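Local coordinates for protein beta-glucosidase (Chaetomella raphigera, PDB 6JXG) that probably hydrolyses terminal, non-reducing beta-D-glucosyl residues with release of beta-D-glucose, as a secreted glycoside hydrolase family 3 enzyme of cellulose breakdown, at residues A18-S21 with N22-A26; T238-G241 with S242-G246; Y261-G264 with S265-A269; V276-S279 with R280-D283; A290-F294 with V295-Q299. All coordinates share one frame; numbering follows the deposited sequence.

The five contacts are all local, each at the start, along the length or at the end of a helix in the N-terminal part of this family 3 glycosidase. Contacts 1 to 4 form one cluster: contact 3 touches contact 1 through L268 and contact 2 through W263, whose NE1 lies 3.0 Å from O of T239. Contact 4 is tied to contact 1 by the K25 NZ to D282 OD1 salt bridge (2.9 Å) and to contact 2 by R280. Contact 5 closes helix 278-294, which contact 4 opens, with centres about 22 Å apart. The nearest sugar, beside N266 and A269 of contact 3, belongs to a glycan attached to the protein itself rather than a bound substrate.

Contact 1: A18-S21 with N22-A26; sequences AKLS and NTDKA
S21 and D24 grip each other twice where helix 22-29 begins. The backbone N of D24 donates to OG of S21 at 2.8 Å, a nearly straight bond of 165°, and in return the backbone N of S21 donates to OD2 of D24, also at 2.8 Å. That carboxylate oxygen is approached from above its plane. OG of S21 stands between its own backbone N and carbonyl carbon (chi1 71°), which aims it at the amide of D24. A water joins it to OG1 of T23. L20 adds an apolar flank: its CD2 lies 3.9 Å from CB of D24, while its CB meets CE of K25 at 3.8 Å. The extended K25 runs on past L20 to its partner D282 in helix 278-294, and a water accepts from its NZ. Replacing D24 with an alanine would probably leave the S21 amide without its carboxylate mate and the cap half made. The reciprocal pairing of S21 and D24 is a capping box, the classic N-terminal closure of an alpha-helix.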
loop_
_atom_site.group_PDB
_atom_site.type_symbol
_atom_site.label_atom_id
_atom_site.label_comp_id
_atom_site.label_asym_id
_atom_site.label_seq_id
_atom_site.Cartn_x
_atom_site.Cartn_y
_atom_site.Cartn_z
ATOM N N ALA A 18 -28.895 1.891 -23.735
ATOM C CA ALA A 18 -30.112 2.072 -24.513
ATOM C C ALA A 18 -30.914 0.728 -24.706
ATOM O O ALA A 18 -32.081 0.740 -24.984
ATOM C CB ALA A 18 -29.756 2.676 -25.846
ATOM N N LYS A 19 -30.298 -0.406 -24.513
ATOM C CA LYS A 19 -30.983 -1.682 -24.625
ATOM C C LYS A 19 -31.544 -2.230 -23.334
ATOM O O LYS A 19 -32.079 -3.317 -23.336
ATOM C CB LYS A 19 -30.052 -2.690 -25.194
ATOM C CG LYS A 19 -29.524 -2.156 -26.493
ATOM C CD LYS A 19 -29.212 -3.239 -27.448
ATOM C CE LYS A 19 -27.991 -3.980 -27.072
ATOM N NZ LYS A 19 -28.162 -5.330 -27.712
ATOM N N LEU A 20 -31.371 -1.516 -22.238
ATOM C CA LEU A 20 -31.670 -2.074 -20.916
ATOM C C LEU A 20 -32.976 -1.652 -20.344
ATOM O O LEU A 20 -33.379 -0.511 -20.481
ATOM C CB LEU A 20 -30.570 -1.665 -19.929
ATOM C CG LEU A 20 -29.175 -2.131 -20.220
ATOM C CD1 LEU A 20 -28.225 -1.751 -19.111
ATOM C CD2 LEU A 20 -29.150 -3.654 -20.450
ATOM N N SER A 21 -33.651 -2.568 -19.656
ATOM C CA SER A 21 -34.795 -2.174 -18.848
ATOM C C SER A 21 -34.347 -1.597 -17.525
ATOM O O SER A 21 -33.207 -1.709 -17.163
ATOM C CB SER A 21 -35.639 -3.373 -18.579
ATOM O OG SER A 21 -34.941 -4.214 -17.661
ATOM N N ASN A 22 -35.285 -1.036 -16.765
ATOM C CA ASN A 22 -34.942 -0.555 -15.433
ATOM C C ASN A 22 -34.617 -1.685 -14.494
ATOM O O ASN A 22 -33.724 -1.555 -13.679
ATOM C CB ASN A 22 -36.049 0.308 -14.839
ATOM C CG ASN A 22 -35.731 1.768 -14.920
ATOM O OD1 ASN A 22 -34.812 2.206 -15.635
ATOM N ND2 ASN A 22 -36.477 2.531 -14.192
ATOM N N THR A 23 -35.271 -2.832 -14.640
ATOM C CA THR A 23 -34.862 -3.969 -13.841
ATOM C C THR A 23 -33.458 -4.453 -14.236
ATOM O O THR A 23 -32.681 -4.869 -13.354
ATOM C CB THR A 23 -35.913 -5.112 -13.798
ATOM O OG1 THR A 23 -35.981 -5.706 -15.071
ATOM C CG2 THR A 23 -37.304 -4.625 -13.461
ATOM N N ASP A 24 -33.103 -4.423 -15.525
ATOM C CA ASP A 24 -31.689 -4.736 -15.921
ATOM C C ASP A 24 -30.696 -3.778 -15.221
ATOM O O ASP A 24 -29.686 -4.196 -14.645
ATOM C CB ASP A 24 -31.431 -4.606 -17.398
ATOM C CG ASP A 24 -32.267 -5.561 -18.287
ATOM O OD1 ASP A 24 -32.585 -6.667 -17.854
ATOM O OD2 ASP A 24 -32.608 -5.135 -19.419
ATOM N N LYS A 25 -31.024 -2.492 -15.286
ATOM C CA LYS A 25 -30.190 -1.404 -14.691
ATOM C C LYS A 25 -30.027 -1.603 -13.201
ATOM O O LYS A 25 -28.919 -1.565 -12.691
ATOM C CB LYS A 25 -30.802 -0.042 -14.994
ATOM C CG LYS A 25 -30.722 0.276 -16.483
ATOM C CD LYS A 25 -31.430 1.576 -16.829
ATOM C CE LYS A 25 -31.502 1.688 -18.322
ATOM N NZ LYS A 25 -32.029 2.993 -18.632
ATOM N N ALA A 26 -31.127 -1.871 -12.520
ATOM C CA ALA A 26 -31.066 -2.140 -11.083
ATOM C C ALA A 26 -30.180 -3.328 -10.750
ATOM O O ALA A 26 -29.461 -3.318 -9.768
ATOM C CB ALA A 26 -32.473 -2.286 -10.488
HETATM O O HOH W 1 -32.221 2.488 -21.406
HETATM O O HOH W 2 -36.559 -6.395 -17.960
#

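Contact 2: T238-G241 with S242-G246; sequences TTIG and SANAG
T238 to G246 make up one short helix with its entry and exit, in which N of N244 bonds to O of I240 at 3.0 Å and N of A245 to O of G241 at the same length, while the bond from N of A243 to O of T239 is weak. At the entry, OG1 of T238 caps the helix by accepting weakly from N of G241, and its stronger hydrogen bond is to E211. S242 turns back toward the same end: a first torsion of 57° brings its OG within 2.7 Å of O of T238, with Q236 also within bonding range of this hydroxyl. One turn apart, I240 and N244 run side by side in the same direction, and ND2 of N244 passes 3.4 Å from CG2 of I240. The amide nitrogen finds its polar partner in the carbonyl of T275. An alanine in place of N244 is likely to leave that carbonyl without its donor and CG2 of I240 without the amide packed beside it. At the exit, G246 has positive phi (114°), and its N bonds to O of S242 and to O of A243, a Schellman motif. The chemistry implies two different roles for polar side chains here, T238 weakly capping a first-turn amide and N244 fastening the last turn to the neighbouring loop at T275.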
loop_
_atom_site.group_PDB
_atom_site.type_symbol
_atom_site.label_atom_id
_atom_site.label_comp_id
_atom_site.label_asym_id
_atom_site.label_seq_id
_atom_site.Cartn_x
_atom_site.Cartn_y
_atom_site.Cartn_z
ATOM N N THR A 238 -28.504 4.182 3.236
ATOM C CA THR A 238 -29.855 4.517 2.770
ATOM C C THR A 238 -30.023 4.283 1.284
ATOM O O THR A 238 -29.055 4.310 0.535
ATOM C CB THR A 238 -30.179 6.016 3.058
ATOM O OG1 THR A 238 -29.511 6.889 2.146
ATOM C CG2 THR A 238 -29.772 6.379 4.477
ATOM N N THR A 239 -31.257 4.110 0.849
ATOM C CA THR A 239 -31.543 4.022 -0.575
ATOM C C THR A 239 -31.210 5.359 -1.307
ATOM O O THR A 239 -30.445 5.429 -2.302
ATOM C CB THR A 239 -33.038 3.680 -0.793
ATOM O OG1 THR A 239 -33.325 2.428 -0.226
ATOM C CG2 THR A 239 -33.395 3.673 -2.296
ATOM N N ILE A 240 -31.858 6.420 -0.854
ATOM C CA ILE A 240 -31.864 7.695 -1.562
ATOM C C ILE A 240 -30.516 8.419 -1.339
ATOM O O ILE A 240 -29.966 8.962 -2.270
ATOM C CB ILE A 240 -33.021 8.627 -1.035
ATOM C CG1 ILE A 240 -34.371 8.020 -1.365
ATOM C CG2 ILE A 240 -32.885 10.041 -1.587
ATOM C CD1 ILE A 240 -35.504 8.560 -0.480
ATOM N N GLY A 241 -30.022 8.399 -0.095
ATOM C CA GLY A 241 -28.768 9.095 0.242
ATOM C C GLY A 241 -27.618 8.673 -0.605
ATOM O O GLY A 241 -26.928 9.520 -1.187
ATOM N N SER A 242 -27.418 7.355 -0.684
ATOM C CA SER A 242 -26.308 6.823 -1.419
ATOM C C SER A 242 -26.407 7.119 -2.924
ATOM O O SER A 242 -25.423 7.522 -3.539
ATOM C CB SER A 242 -26.155 5.316 -1.162
ATOM O OG SER A 242 -27.327 4.583 -1.475
ATOM N N ALA A 243 -27.548 6.811 -3.549
ATOM C CA ALA A 243 -27.736 7.117 -4.954
ATOM C C ALA A 243 -27.398 8.572 -5.260
ATOM O O ALA A 243 -26.668 8.880 -6.224
ATOM C CB ALA A 243 -29.176 6.794 -5.391
ATOM N N ASN A 244 -28.000 9.455 -4.492
ATOM C CA ASN A 244 -27.896 10.918 -4.766
ATOM C C ASN A 244 -26.529 11.482 -4.470
ATOM O O ASN A 244 -26.100 12.453 -5.111
ATOM C CB ASN A 244 -29.000 11.664 -4.073
ATOM C CG ASN A 244 -30.331 11.424 -4.736
ATOM O OD1 ASN A 244 -30.419 10.848 -5.845
ATOM N ND2 ASN A 244 -31.382 11.830 -4.048
ATOM N N ALA A 245 -25.793 10.781 -3.619
ATOM C CA ALA A 245 -24.411 11.176 -3.288
ATOM C C ALA A 245 -23.428 10.814 -4.339
ATOM O O ALA A 245 -22.350 11.383 -4.386
ATOM C CB ALA A 245 -23.997 10.472 -2.002
ATOM N N GLY A 246 -23.770 9.828 -5.153
ATOM C CA GLY A 246 -22.954 9.384 -6.249
ATOM C C GLY A 246 -22.382 7.968 -6.160
ATOM O O GLY A 246 -21.451 7.649 -6.872
#

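Contact 3: Y261-G264 with S265-A269; sequences YLWG and SNLLA. With NAG (2-acetamido-2-deoxy-beta-D-glucopyranose), chain C.
W263 and L267, both buried, form the close-packed side of this helix start. Lying side by side and pointing the same way, they bring CD2 of L267 over one face of the indole, 4.0 Å from the centroid of its five-membered ring and 18° off the normal, a CH-pi contact. V29, M284 and A243 pack around the pair, and T239 of helix 239-245 holds the indole NE1. The side of N266 is looser: this residue is only partly covered, its neighbour S265 is exposed, and a water and a sugar take the place of packed side chains. ND2 of N266 donates to O of Y261 at 2.9 Å, almost straight at 171° and close to the plane of the amide, while OD1 accepts from O6 of the N-acetylglucosamine at 3.0 Å, so both ends of the amide are held. A water bonded to O of Y261 also reaches N of N266, weakly. N266 thereby ties the first turn to the preceding loop and to the glycan carried by N273. G264, with positive phi (55°), turns the chain into the helix, its O accepting weakly from N of L267 and N of L268, and stands at the N-cap of helix 265-272.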
loop_
_atom_site.group_PDB
_atom_site.type_symbol
_atom_site.label_atom_id
_atom_site.label_comp_id
_atom_site.label_asym_id
_atom_site.label_seq_id
_atom_site.Cartn_x
_atom_site.Cartn_y
_atom_site.Cartn_z
ATOM N N TYR A 261 -32.285 -5.439 0.604
ATOM C CA TYR A 261 -31.561 -4.687 -0.435
ATOM C C TYR A 261 -32.048 -3.221 -0.492
ATOM O O TYR A 261 -33.226 -2.946 -0.833
ATOM C CB TYR A 261 -31.731 -5.357 -1.820
ATOM C CG TYR A 261 -31.203 -6.741 -1.874
ATOM C CD1 TYR A 261 -29.944 -7.025 -2.374
ATOM C CD2 TYR A 261 -31.966 -7.798 -1.368
ATOM C CE1 TYR A 261 -29.471 -8.323 -2.392
ATOM C CE2 TYR A 261 -31.496 -9.092 -1.345
ATOM C CZ TYR A 261 -30.270 -9.376 -1.892
ATOM O OH TYR A 261 -29.862 -10.691 -1.876
ATOM N N LEU A 262 -31.185 -2.316 -0.080
ATOM C CA LEU A 262 -31.542 -0.870 -0.095
ATOM C C LEU A 262 -31.710 -0.355 -1.486
ATOM O O LEU A 262 -32.416 0.614 -1.718
ATOM C CB LEU A 262 -30.484 -0.022 0.657
ATOM C CG LEU A 262 -30.578 -0.185 2.173
ATOM C CD1 LEU A 262 -29.351 0.255 2.932
ATOM C CD2 LEU A 262 -31.785 0.596 2.687
ATOM N N TRP A 263 -31.080 -1.029 -2.444
ATOM C CA TRP A 263 -31.282 -0.706 -3.880
ATOM C C TRP A 263 -32.192 -1.815 -4.516
ATOM O O TRP A 263 -33.265 -2.047 -3.971
ATOM C CB TRP A 263 -29.967 -0.456 -4.582
ATOM C CG TRP A 263 -29.413 0.919 -4.374
ATOM C CD1 TRP A 263 -29.925 1.948 -3.586
ATOM C CD2 TRP A 263 -28.186 1.436 -4.927
ATOM N NE1 TRP A 263 -29.126 3.076 -3.680
ATOM C CE2 TRP A 263 -28.033 2.766 -4.462
ATOM C CE3 TRP A 263 -27.206 0.896 -5.723
ATOM C CZ2 TRP A 263 -26.958 3.556 -4.830
ATOM C CZ3 TRP A 263 -26.119 1.679 -6.089
ATOM C CH2 TRP A 263 -26.028 3.017 -5.703
ATOM N N GLY A 264 -31.828 -2.482 -5.603
ATOM C CA GLY A 264 -32.762 -3.427 -6.184
ATOM C C GLY A 264 -34.110 -2.715 -6.491
ATOM O O GLY A 264 -34.124 -1.519 -6.921
ATOM N N SER A 265 -35.216 -3.393 -6.165
ATOM C CA SER A 265 -36.562 -2.828 -6.312
ATOM C C SER A 265 -36.736 -1.594 -5.481
ATOM O O SER A 265 -37.542 -0.790 -5.833
ATOM C CB SER A 265 -37.659 -3.730 -5.767
ATOM O OG SER A 265 -37.630 -4.948 -6.358
ATOM N N ASN A 266 -36.109 -1.517 -4.320
ATOM C CA ASN A 266 -36.141 -0.277 -3.570
ATOM C C ASN A 266 -35.620 0.957 -4.304
ATOM O O ASN A 266 -36.211 1.998 -4.194
ATOM C CB ASN A 266 -35.388 -0.403 -2.266
ATOM C CG ASN A 266 -36.280 -0.771 -1.120
ATOM O OD1 ASN A 266 -37.392 -0.286 -1.021
ATOM N ND2 ASN A 266 -35.815 -1.654 -0.268
ATOM N N LEU A 267 -34.547 0.847 -5.084
ATOM C CA LEU A 267 -34.060 1.979 -5.881
ATOM C C LEU A 267 -35.062 2.357 -6.981
ATOM O O LEU A 267 -35.301 3.569 -7.232
ATOM C CB LEU A 267 -32.672 1.656 -6.481
ATOM C CG LEU A 267 -31.985 2.710 -7.348
ATOM C CD1 LEU A 267 -31.793 4.055 -6.681
ATOM C CD2 LEU A 267 -30.620 2.181 -7.822
ATOM N N LEU A 268 -35.642 1.350 -7.634
ATOM C CA LEU A 268 -36.715 1.608 -8.659
ATOM C C LEU A 268 -37.915 2.320 -8.037
ATOM O O LEU A 268 -38.483 3.203 -8.657
ATOM C CB LEU A 268 -37.114 0.305 -9.355
ATOM C CG LEU A 268 -35.988 -0.445 -10.055
ATOM C CD1 LEU A 268 -36.456 -1.624 -10.886
ATOM C CD2 LEU A 268 -35.162 0.525 -10.878
ATOM N N ALA A 269 -38.267 1.948 -6.816
ATOM C CA ALA A 269 -39.282 2.643 -6.056
ATOM C C ALA A 269 -38.915 4.119 -5.816
ATOM O O ALA A 269 -39.754 4.981 -5.904
ATOM C CB ALA A 269 -39.508 1.912 -4.722
HETATM C C1 NAG C . -39.433 6.518 -1.989
HETATM C C2 NAG C . -40.047 6.816 -0.591
HETATM C C3 NAG C . -39.069 6.438 0.494
HETATM C C4 NAG C . -38.471 5.060 0.259
HETATM C C5 NAG C . -37.934 4.895 -1.180
HETATM C C6 NAG C . -37.391 3.469 -1.511
HETATM C C7 NAG C . -41.606 8.682 -0.611
HETATM C C8 NAG C . -41.830 10.167 -0.367
HETATM N N2 NAG C . -40.380 8.217 -0.364
HETATM O O3 NAG C . -39.672 6.497 1.790
HETATM O O4 NAG C . -37.479 4.945 1.262
HETATM O O5 NAG C . -38.975 5.174 -2.102
HETATM O O6 NAG C . -38.361 2.533 -1.139
HETATM O O7 NAG C . -42.484 7.938 -1.077
HETATM O O HOH W 3 -35.098 -3.969 -2.339
#

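Contact 4: V276-S279 with R280-D283; sequences VAQS and RLDD
Q278 folds its side chain over D282, one turn further along, and NE2 donates to OD1 at 2.9 Å with an angle of 154°. A bend at the second torsion (66°) lets the glutamine amide reach along the helix to D282 and passes CG of Q278 3.7 Å from OD2 of D282. The two flat groups are inclined by 55°. The donor lies near the plane of its own amide but meets the carboxylate from above. Beneath this pair N of D282 bonds to O of Q278 at 3.0 Å. K25 shares OD1 of D282, and NE2 of Q278 also reaches OD1 of N22, which ties helix 22-29 to this end of helix 278-294. A277 is the N-cap of that helix, and its O accepts from N of R280 at 2.9 Å. On another flank, CB of R280 meets CG1 of V276 at 4.1 Å, and V276 packs on A270 and A243. The arginine then bends away, and its NH2 makes a salt bridge with OD2 of D283 at 3.0 Å through the anti lone pair of that oxygen, close to the guanidinium plane. D248 gives the same guanidinium a second carboxylate, NH1 of R280 bonds to the carbonyls of A243 and L247, and R287 shares OD2 of D283.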
loop_
_atom_site.group_PDB
_atom_site.type_symbol
_atom_site.label_atom_id
_atom_site.label_comp_id
_atom_site.label_asym_id
_atom_site.label_seq_id
_atom_site.Cartn_x
_atom_site.Cartn_y
_atom_site.Cartn_z
ATOM N N VAL A 276 -35.179 9.947 -6.335
ATOM C CA VAL A 276 -33.941 9.709 -7.120
ATOM C C VAL A 276 -34.311 9.869 -8.602
ATOM O O VAL A 276 -35.260 9.294 -9.068
ATOM C CB VAL A 276 -33.394 8.282 -6.919
ATOM C CG1 VAL A 276 -32.198 8.029 -7.794
ATOM C CG2 VAL A 276 -32.943 8.062 -5.441
ATOM N N ALA A 277 -33.521 10.603 -9.339
ATOM C CA ALA A 277 -33.728 10.761 -10.747
ATOM C C ALA A 277 -33.335 9.534 -11.551
ATOM O O ALA A 277 -32.328 8.886 -11.275
ATOM C CB ALA A 277 -32.944 11.920 -11.236
ATOM N N GLN A 278 -34.167 9.191 -12.521
ATOM C CA GLN A 278 -33.780 8.183 -13.525
ATOM C C GLN A 278 -32.383 8.433 -14.061
ATOM O O GLN A 278 -31.649 7.478 -14.244
ATOM C CB GLN A 278 -34.740 8.217 -14.723
ATOM C CG GLN A 278 -34.425 7.194 -15.855
ATOM C CD GLN A 278 -34.621 5.777 -15.370
ATOM O OE1 GLN A 278 -35.557 5.508 -14.633
ATOM N NE2 GLN A 278 -33.705 4.879 -15.715
ATOM N N SER A 279 -32.027 9.697 -14.312
ATOM C CA SER A 279 -30.723 10.042 -14.826
ATOM C C SER A 279 -29.559 9.558 -13.906
ATOM O O SER A 279 -28.427 9.261 -14.389
ATOM C CB SER A 279 -30.628 11.540 -15.027
ATOM O OG SER A 279 -30.709 12.184 -13.763
ATOM N N ARG A 280 -29.846 9.463 -12.622
ATOM C CA ARG A 280 -28.834 9.048 -11.644
ATOM C C ARG A 280 -28.554 7.558 -11.827
ATOM O O ARG A 280 -27.389 7.122 -11.953
ATOM C CB ARG A 280 -29.243 9.413 -10.198
ATOM C CG ARG A 280 -28.160 9.040 -9.108
ATOM C CD ARG A 280 -26.927 9.954 -9.130
ATOM N NE ARG A 280 -25.878 9.403 -9.943
ATOM C CZ ARG A 280 -25.143 8.334 -9.572
ATOM N NH1 ARG A 280 -25.271 7.813 -8.370
ATOM N NH2 ARG A 280 -24.241 7.840 -10.392
ATOM N N LEU A 281 -29.604 6.765 -11.908
ATOM C CA LEU A 281 -29.381 5.305 -12.221
ATOM C C LEU A 281 -28.703 5.060 -13.599
ATOM O O LEU A 281 -27.801 4.219 -13.755
ATOM C CB LEU A 281 -30.699 4.508 -12.146
ATOM C CG LEU A 281 -30.768 3.052 -12.594
ATOM C CD1 LEU A 281 -29.797 2.183 -11.802
ATOM C CD2 LEU A 281 -32.181 2.542 -12.422
ATOM N N ASP A 282 -29.127 5.818 -14.598
ATOM C CA ASP A 282 -28.546 5.748 -15.914
ATOM C C ASP A 282 -27.064 6.080 -15.829
ATOM O O ASP A 282 -26.252 5.412 -16.484
ATOM C CB ASP A 282 -29.231 6.712 -16.882
ATOM C CG ASP A 282 -30.661 6.254 -17.260
ATOM O OD1 ASP A 282 -31.069 5.126 -16.931
ATOM O OD2 ASP A 282 -31.371 7.030 -17.955
ATOM N N ASP A 283 -26.714 7.067 -15.017
ATOM C CA ASP A 283 -25.335 7.498 -14.881
ATOM C C ASP A 283 -24.523 6.380 -14.215
ATOM O O ASP A 283 -23.445 6.062 -14.651
ATOM C CB ASP A 283 -25.244 8.775 -14.067
ATOM C CG ASP A 283 -23.837 9.273 -13.952
ATOM O OD1 ASP A 283 -23.320 9.788 -14.949
ATOM O OD2 ASP A 283 -23.237 9.090 -12.901
#

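Contact 5: A290-F294 with V295-Q299; sequences ASWYF and VGQDQ
W292 lies beneath the chain that leaves helix 278-294, with CB of D298 over the face of its six-membered ring, 3.6 Å from the centroid and 17° off the normal, a CH-pi contact. The turn that makes this possible is a Schellman motif. G296 has positive phi, its N bonds to O of Y293 and N of Q297 bonds to O of W292 at 3.0 Å, and a type I turn from G296 to Q299 then carries D298 back across the indole. CA of D298 also rests over this face, 3.4 Å from CZ2 of W292, and the carboxylate is turned 67° from the ring. W292 reaches forward under the turn because its CG is swung to the far side from its backbone N. Q297 crosses it obliquely, its amide nearly perpendicular to the indole and its CB 3.5 Å from CD1 of W292, while its NE2 bonds to the carbonyls of N104 and G149. Y293 meets D298 differently. The carboxylate comes to the edge of the phenol ring, CG of D298 standing 3.4 Å from CD1 of Y293, with the two planes 70° apart. CE3 of W292 sits over the centre of one face of that ring. F294 points elsewhere, stacking on W6, and its CD1 touches CG1 of V295. Two waters stitch the turn to the helix: one gives protons to O of Y293 and to OD2 of D298, and the other accepts from NE1 of W292 and donates to O of Q297 at 2.8 Å.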
loop_
_atom_site.group_PDB
_atom_site.type_symbol
_atom_site.label_atom_id
_atom_site.label_comp_id
_atom_site.label_asym_id
_atom_site.label_seq_id
_atom_site.Cartn_x
_atom_site.Cartn_y
_atom_site.Cartn_z
ATOM N N ALA A 290 -18.831 1.544 -18.731
ATOM C CA ALA A 290 -17.674 2.211 -19.305
ATOM C C ALA A 290 -16.362 1.534 -18.817
ATOM O O ALA A 290 -15.438 1.332 -19.590
ATOM C CB ALA A 290 -17.667 3.678 -18.954
ATOM N N SER A 291 -16.267 1.289 -17.529
ATOM C CA SER A 291 -15.079 0.681 -16.947
ATOM C C SER A 291 -14.827 -0.741 -17.475
ATOM O O SER A 291 -13.694 -1.143 -17.780
ATOM C CB SER A 291 -15.251 0.676 -15.429
ATOM O OG SER A 291 -15.012 2.016 -14.908
ATOM N N TRP A 292 -15.908 -1.483 -17.623
ATOM C CA TRP A 292 -15.916 -2.811 -18.276
ATOM C C TRP A 292 -15.337 -2.785 -19.686
ATOM O O TRP A 292 -14.393 -3.551 -20.016
ATOM C CB TRP A 292 -17.358 -3.358 -18.264
ATOM C CG TRP A 292 -17.560 -4.772 -18.731
ATOM C CD1 TRP A 292 -17.034 -5.885 -18.165
ATOM C CD2 TRP A 292 -18.401 -5.227 -19.801
ATOM N NE1 TRP A 292 -17.468 -7.002 -18.827
ATOM C CE2 TRP A 292 -18.325 -6.622 -19.815
ATOM C CE3 TRP A 292 -19.285 -4.593 -20.682
ATOM C CZ2 TRP A 292 -18.992 -7.383 -20.691
ATOM C CZ3 TRP A 292 -19.957 -5.377 -21.579
ATOM C CH2 TRP A 292 -19.801 -6.766 -21.565
ATOM N N TYR A 293 -15.879 -1.881 -20.493
ATOM C CA TYR A 293 -15.394 -1.692 -21.862
ATOM C C TYR A 293 -14.002 -1.098 -21.875
ATOM O O TYR A 293 -13.192 -1.484 -22.708
ATOM C CB TYR A 293 -16.295 -0.763 -22.641
ATOM C CG TYR A 293 -17.619 -1.350 -23.042
ATOM C CD1 TYR A 293 -17.658 -2.435 -23.896
ATOM C CD2 TYR A 293 -18.818 -0.819 -22.614
ATOM C CE1 TYR A 293 -18.828 -2.991 -24.293
ATOM C CE2 TYR A 293 -20.035 -1.382 -23.034
ATOM C CZ TYR A 293 -19.993 -2.477 -23.890
ATOM O OH TYR A 293 -21.141 -3.133 -24.320
ATOM N N PHE A 294 -13.720 -0.158 -20.954
ATOM C CA PHE A 294 -12.408 0.517 -20.916
ATOM C C PHE A 294 -11.223 -0.430 -20.802
ATOM O O PHE A 294 -10.275 -0.306 -21.544
ATOM C CB PHE A 294 -12.341 1.572 -19.785
ATOM C CG PHE A 294 -11.047 2.326 -19.762
ATOM C CD1 PHE A 294 -9.969 1.873 -19.018
ATOM C CD2 PHE A 294 -10.889 3.423 -20.551
ATOM C CE1 PHE A 294 -8.732 2.523 -19.032
ATOM C CE2 PHE A 294 -9.689 4.139 -20.531
ATOM C CZ PHE A 294 -8.585 3.649 -19.760
ATOM N N VAL A 295 -11.301 -1.404 -19.921
ATOM C CA VAL A 295 -10.271 -2.430 -19.845
ATOM C C VAL A 295 -10.462 -3.632 -20.794
ATOM O O VAL A 295 -9.655 -4.533 -20.726
ATOM C CB VAL A 295 -9.986 -2.917 -18.399
ATOM C CG1 VAL A 295 -9.909 -1.728 -17.453
ATOM C CG2 VAL A 295 -10.995 -3.877 -17.902
ATOM N N GLY A 296 -11.502 -3.610 -21.644
ATOM C CA GLY A 296 -11.726 -4.611 -22.704
ATOM C C GLY A 296 -12.291 -5.938 -22.241
ATOM O O GLY A 296 -12.051 -6.975 -22.885
ATOM N N GLN A 297 -13.071 -5.951 -21.180
ATOM C CA GLN A 297 -13.559 -7.210 -20.668
ATOM C C GLN A 297 -14.805 -7.787 -21.429
ATOM O O GLN A 297 -15.312 -8.888 -21.100
ATOM C CB GLN A 297 -13.899 -7.132 -19.193
ATOM C CG GLN A 297 -12.657 -6.890 -18.341
ATOM C CD GLN A 297 -12.933 -6.856 -16.884
ATOM O OE1 GLN A 297 -14.067 -6.769 -16.436
ATOM N NE2 GLN A 297 -11.878 -6.887 -16.128
ATOM N N ASP A 298 -15.300 -7.021 -22.382
ATOM C CA ASP A 298 -16.522 -7.363 -23.082
ATOM C C ASP A 298 -16.290 -8.388 -24.150
ATOM O O ASP A 298 -17.291 -8.941 -24.646
ATOM C CB ASP A 298 -17.130 -6.104 -23.746
ATOM C CG ASP A 298 -16.213 -5.454 -24.662
ATOM O OD1 ASP A 298 -16.588 -5.242 -25.836
ATOM O OD2 ASP A 298 -15.084 -5.124 -24.248
ATOM N N GLN A 299 -15.027 -8.622 -24.526
ATOM C CA GLN A 299 -14.673 -9.673 -25.500
ATOM C C GLN A 299 -13.686 -10.634 -24.866
ATOM O O GLN A 299 -12.596 -10.201 -24.474
ATOM C CB GLN A 299 -13.962 -9.143 -26.775
ATOM C CG GLN A 299 -14.140 -7.676 -27.217
ATOM C CD GLN A 299 -12.974 -6.709 -26.846
ATOM O OE1 GLN A 299 -12.227 -6.924 -25.873
ATOM N NE2 GLN A 299 -12.846 -5.622 -27.615
HETATM O O HOH W 4 -16.360 -9.794 -18.656
HETATM O O HOH W 5 -13.873 -2.811 -25.098
#